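Local coordinates for alpha-n-acetylglucosaminidase family protein (Clostridium perfringens, PDB 4A41) that binds galactose through a family 32 carbohydrate-binding module belonging to an enzyme that probably hydrolyses alpha-linked N-acetylglucosamine residues, at residues A[42-47]-A[58-63]. Sequence-based numbering, arbitrary orientation. Where two conformers were deposited one is given.
With GAL (beta-D-galactopyranose), chain C.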
ATOM      1  N   GLY A  42      -4.126 -12.775 -12.961  1.00 15.77           N
ATOM      2  CA  GLY A  42      -4.106 -13.943 -12.061  1.00 18.10           C
ATOM      3  C   GLY A  42      -3.891 -13.582 -10.589  1.00 19.54           C
ATOM      4  O   GLY A  42      -4.813 -13.563  -9.768  1.00 22.13           O
ATOM      5  N   ASN A  43      -2.656 -13.300 -10.254  1.00 19.11           N
ATOM      6  CA  ASN A  43      -2.326 -12.944  -8.880  1.00 17.76           C
ATOM      7  C   ASN A  43      -1.919 -11.492  -8.743  1.00 16.36           C
ATOM      8  O   ASN A  43      -1.355 -11.084  -7.737  1.00 15.26           O
ATOM      9  CB  ASN A  43      -1.206 -13.852  -8.396  1.00 18.76           C
ATOM     10  CG  ASN A  43      -1.706 -15.213  -8.019  1.00 22.18           C
ATOM     11  OD1 ASN A  43      -2.882 -15.417  -7.657  1.00 24.87           O
ATOM     12  ND2 ASN A  43      -0.798 -16.181  -8.097  1.00 24.86           N
ATOM     13  N   GLU A  44      -2.212 -10.719  -9.775  1.00 14.65           N
ATOM     14  CA  GLU A  44      -1.885  -9.298  -9.832  1.00 13.35           C
ATOM     15  C   GLU A  44      -2.790  -8.716 -10.949  1.00 13.87           C
ATOM     16  O   GLU A  44      -3.301  -9.489 -11.757  1.00 14.28           O
ATOM     17  CB  GLU A  44      -0.368  -9.089 -10.140  1.00 13.82           C
ATOM     18  CG  GLU A  44       0.040  -9.394 -11.579  1.00 16.66           C
ATOM     19  CD  GLU A  44       1.547  -9.348 -11.814  1.00 19.31           C
ATOM     20  OE1 GLU A  44       2.314  -9.663 -10.887  1.00 23.24           O
ATOM     21  OE2 GLU A  44       1.960  -9.024 -12.940  1.00 25.04           O
ATOM     22  N   GLY A  45      -2.980  -7.398 -11.035  1.00 13.20           N
ATOM     23  CA  GLY A  45      -2.359  -6.431 -10.142  1.00 11.52           C
ATOM     24  C   GLY A  45      -3.366  -5.435  -9.599  1.00 11.05           C
ATOM     25  O   GLY A  45      -2.982  -4.315  -9.259  1.00 10.17           O
ATOM     26  N   LEU A  46      -4.639  -5.840  -9.516  1.00 11.08           N
ATOM     27  CA  LEU A  46      -5.692  -4.939  -9.022  1.00 10.97           C
ATOM     28  C   LEU A  46      -5.394  -4.461  -7.607  1.00 10.27           C
ATOM     29  O   LEU A  46      -4.897  -5.230  -6.789  1.00 11.54           O
ATOM     30  CB  LEU A  46      -7.040  -5.635  -9.012  1.00 11.96           C
ATOM     31  CG  LEU A  46      -7.503  -6.080 -10.397  1.00 12.74           C
ATOM     32  CD1 LEU A  46      -8.882  -6.767 -10.241  1.00 14.85           C
ATOM     33  CD2 LEU A  46      -7.574  -4.921 -11.393  1.00 15.23           C
ATOM     34  N   ALA A  47      -5.673  -3.188  -7.323  1.00  9.89           N
ATOM     35  CA  ALA A  47      -5.510  -2.642  -5.961  1.00 10.09           C
ATOM     36  C   ALA A  47      -6.165  -3.474  -4.854  1.00 10.30           C
ATOM     37  O   ALA A  47      -5.584  -3.661  -3.752  1.00 10.47           O
ATOM     38  CB  ALA A  47      -6.044  -1.226  -5.908  1.00 10.20           C
ATOM     39  N   ILE A  58      -1.251  -9.777  -5.343  1.00  9.79           N
ATOM     40  CA  ILE A  58      -0.616  -8.484  -5.124  1.00  9.79           C
ATOM     41  C   ILE A  58      -1.270  -7.384  -5.944  1.00  9.48           C
ATOM     42  O   ILE A  58      -1.759  -7.618  -7.056  1.00 10.48           O
ATOM     43  CB  ILE A  58       0.927  -8.542  -5.439  1.00 10.48           C
ATOM     44  CG1 ILE A  58       1.195  -8.656  -6.959  1.00 10.75           C
ATOM     45  CG2 ILE A  58       1.603  -9.663  -4.594  1.00 11.73           C
ATOM     46  CD1 ILE A  58       2.670  -8.806  -7.342  1.00 11.28           C
ATOM     47  N   TRP A  59      -1.319  -6.178  -5.375  1.00  8.72           N
ATOM     48  CA  TRP A  59      -1.454  -4.971  -6.208  1.00  9.06           C
ATOM     49  C   TRP A  59      -0.138  -4.802  -6.943  1.00  8.78           C
ATOM     50  O   TRP A  59       0.933  -5.056  -6.362  1.00 10.07           O
ATOM     51  CB  TRP A  59      -1.672  -3.743  -5.328  1.00  9.27           C
ATOM     52  CG  TRP A  59      -1.464  -2.437  -6.036  1.00  9.76           C
ATOM     53  CD1 TRP A  59      -2.151  -1.972  -7.123  1.00 10.36           C
ATOM     54  CD2 TRP A  59      -0.499  -1.427  -5.709  1.00  9.80           C
ATOM     55  NE1 TRP A  59      -1.666  -0.736  -7.501  1.00 11.52           N
ATOM     56  CE2 TRP A  59      -0.665  -0.372  -6.642  1.00 10.83           C
ATOM     57  CE3 TRP A  59       0.485  -1.300  -4.699  1.00 10.90           C
ATOM     58  CZ2 TRP A  59       0.120   0.784  -6.611  1.00 11.58           C
ATOM     59  CZ3 TRP A  59       1.259  -0.137  -4.657  1.00 11.26           C
ATOM     60  CH2 TRP A  59       1.059   0.896  -5.605  1.00 12.04           C
ATOM     61  N   HIS A  60      -0.209  -4.399  -8.200  1.00  8.60           N
ATOM     62  CA  HIS A  60       1.014  -4.062  -8.956  1.00  8.78           C
ATOM     63  C   HIS A  60       0.668  -2.895  -9.863  1.00  9.55           C
ATOM     64  O   HIS A  60      -0.431  -2.858 -10.462  1.00 10.66           O
ATOM     65  CB  HIS A  60       1.442  -5.278  -9.824  1.00  9.35           C
ATOM     66  CG  HIS A  60       2.846  -5.232 -10.380  1.00  9.70           C
ATOM     67  ND1 HIS A  60       3.266  -4.308 -11.318  1.00 12.13           N
ATOM     68  CD2 HIS A  60       3.912  -6.050 -10.157  1.00 11.63           C
ATOM     69  CE1 HIS A  60       4.515  -4.570 -11.667  1.00 12.66           C
ATOM     70  NE2 HIS A  60       4.931  -5.618 -10.980  1.00 11.55           N
ATOM     71  N   THR A  61       1.570  -1.928  -9.970  1.00 10.71           N
ATOM     72  CA  THR A  61       1.352  -0.810 -10.875  1.00 11.25           C
ATOM     73  C   THR A  61       1.197  -1.339 -12.312  1.00 11.95           C
ATOM     74  O   THR A  61       1.728  -2.403 -12.654  1.00 12.60           O
ATOM     75  CB  THR A  61       2.524   0.215 -10.810  1.00 11.46           C
ATOM     76  OG1 THR A  61       3.782  -0.480 -10.869  1.00 12.75           O
ATOM     77  CG2 THR A  61       2.457   1.036  -9.488  1.00 12.01           C
ATOM     78  N   LYS A  62       0.488  -0.569 -13.140  0.50 13.17           N
ATOM     79  CA  LYS A  62       0.273  -0.916 -14.553  0.50 14.27           C
ATOM     80  C   LYS A  62       1.580  -0.988 -15.320  0.50 15.04           C
ATOM     81  O   LYS A  62       2.418  -0.087 -15.230  0.50 15.79           O
ATOM     82  CB  LYS A  62      -0.653   0.113 -15.202  0.50 13.84           C
ATOM     83  CG  LYS A  62      -0.805   0.002 -16.735  0.50 15.30           C
ATOM     84  CD  LYS A  62      -1.442  -1.317 -17.117  0.50 16.50           C
ATOM     85  CE  LYS A  62      -1.825  -1.331 -18.585  0.50 19.46           C
ATOM     86  NZ  LYS A  62      -3.063  -0.559 -18.817  0.50 22.66           N
ATOM     87  N   TYR A  63       1.749  -2.071 -16.080  1.00 16.18           N
ATOM     88  CA  TYR A  63       2.914  -2.167 -16.938  1.00 17.94           C
ATOM     89  C   TYR A  63       2.464  -2.514 -18.372  1.00 20.79           C
ATOM     90  O   TYR A  63       1.263  -2.634 -18.632  1.00 20.95           O
ATOM     91  CB  TYR A  63       3.970  -3.096 -16.336  1.00 17.44           C
ATOM     92  CG  TYR A  63       3.504  -4.495 -16.058  1.00 16.43           C
ATOM     93  CD1 TYR A  63       3.605  -5.490 -17.036  1.00 15.57           C
ATOM     94  CD2 TYR A  63       2.982  -4.853 -14.801  1.00 16.42           C
ATOM     95  CE1 TYR A  63       3.181  -6.795 -16.768  1.00 18.14           C
ATOM     96  CE2 TYR A  63       2.561  -6.152 -14.527  1.00 15.31           C
ATOM     97  CZ  TYR A  63       2.681  -7.124 -15.517  1.00 17.18           C
ATOM     98  OH  TYR A  63       2.275  -8.414 -15.275  1.00 19.66           O
TER
HETATM   99  C1  GAL C2495       7.169 -10.074 -14.328  1.00 14.92           C
HETATM  100  C2  GAL C2495       6.615 -10.194 -12.921  1.00 13.61           C
HETATM  101  C3  GAL C2495       5.350  -9.330 -12.844  1.00 13.85           C
HETATM  102  C4  GAL C2495       5.669  -7.907 -13.285  1.00 13.55           C
HETATM  103  C5  GAL C2495       6.287  -7.933 -14.687  1.00 13.57           C
HETATM  104  C6  GAL C2495       6.636  -6.531 -15.183  1.00 16.92           C
HETATM  105  O1  GAL C2495       8.368 -10.797 -14.370  1.00 17.39           O
HETATM  106  O2  GAL C2495       6.347 -11.553 -12.580  1.00 16.89           O
HETATM  107  O3  GAL C2495       4.857  -9.406 -11.512  1.00 15.53           O
HETATM  108  O4  GAL C2495       6.592  -7.317 -12.347  1.00 13.22           O
HETATM  109  O5  GAL C2495       7.464  -8.713 -14.592  1.00 14.85           O
HETATM  110  O6  GAL C2495       7.074  -6.551 -16.541  1.00 19.23           O
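The carbonyl O of Gly45 receives the amide of His60 in a nearly straight hydrogen bond (N to O 3.0 Å, 171° at the hydrogen), supplemented by a C-H...O contact from Trp59 CA. It thereby ties a loop to the short edge strand 59-60 of a discoidin-like beta-sandwich; here a loop backed by an edge strand supplies part of the galactose pocket. Farther along, Ile58 N donates to Asn43 O at 2.7 Å, while Ile58 O meets the CA-H groups of Glu44 and Gly45. The peptide joining these last two is cis, and Gly45 CA lies 4.0 Å from His60 CB.

With the backbone thus fixed, Glu44 reaches the pocket. Its CG sits between the backbone N and the carbonyl carbon (chi1 73°) and the chain then runs extended, CB resting on Ile58 CG1. The carboxylate is shared: Glu44 OE1 accepts a hydrogen bond from galactose O3 at 2.6 Å, and Tyr63 OH donates to Glu44 OE2 at a very short 2.4 Å, a length to be read with caution. The carboxylate plane stands 84° from that of the phenol ring, with OE2 at the ring's edge and in its plane. Arg91 NH2 and Asn96 ND2 also hydrogen-bond to the galactose. His60 ND1 donates to Thr61 O (2.8 Å) in the ring plane, which fixes the imidazole's rotation and presents NE2 to galactose O4 at 2.7 Å. The Tyr63 ring, stacked with His38, carries the sugar's C6 over the centre of one face, 3.6 Å above the plane.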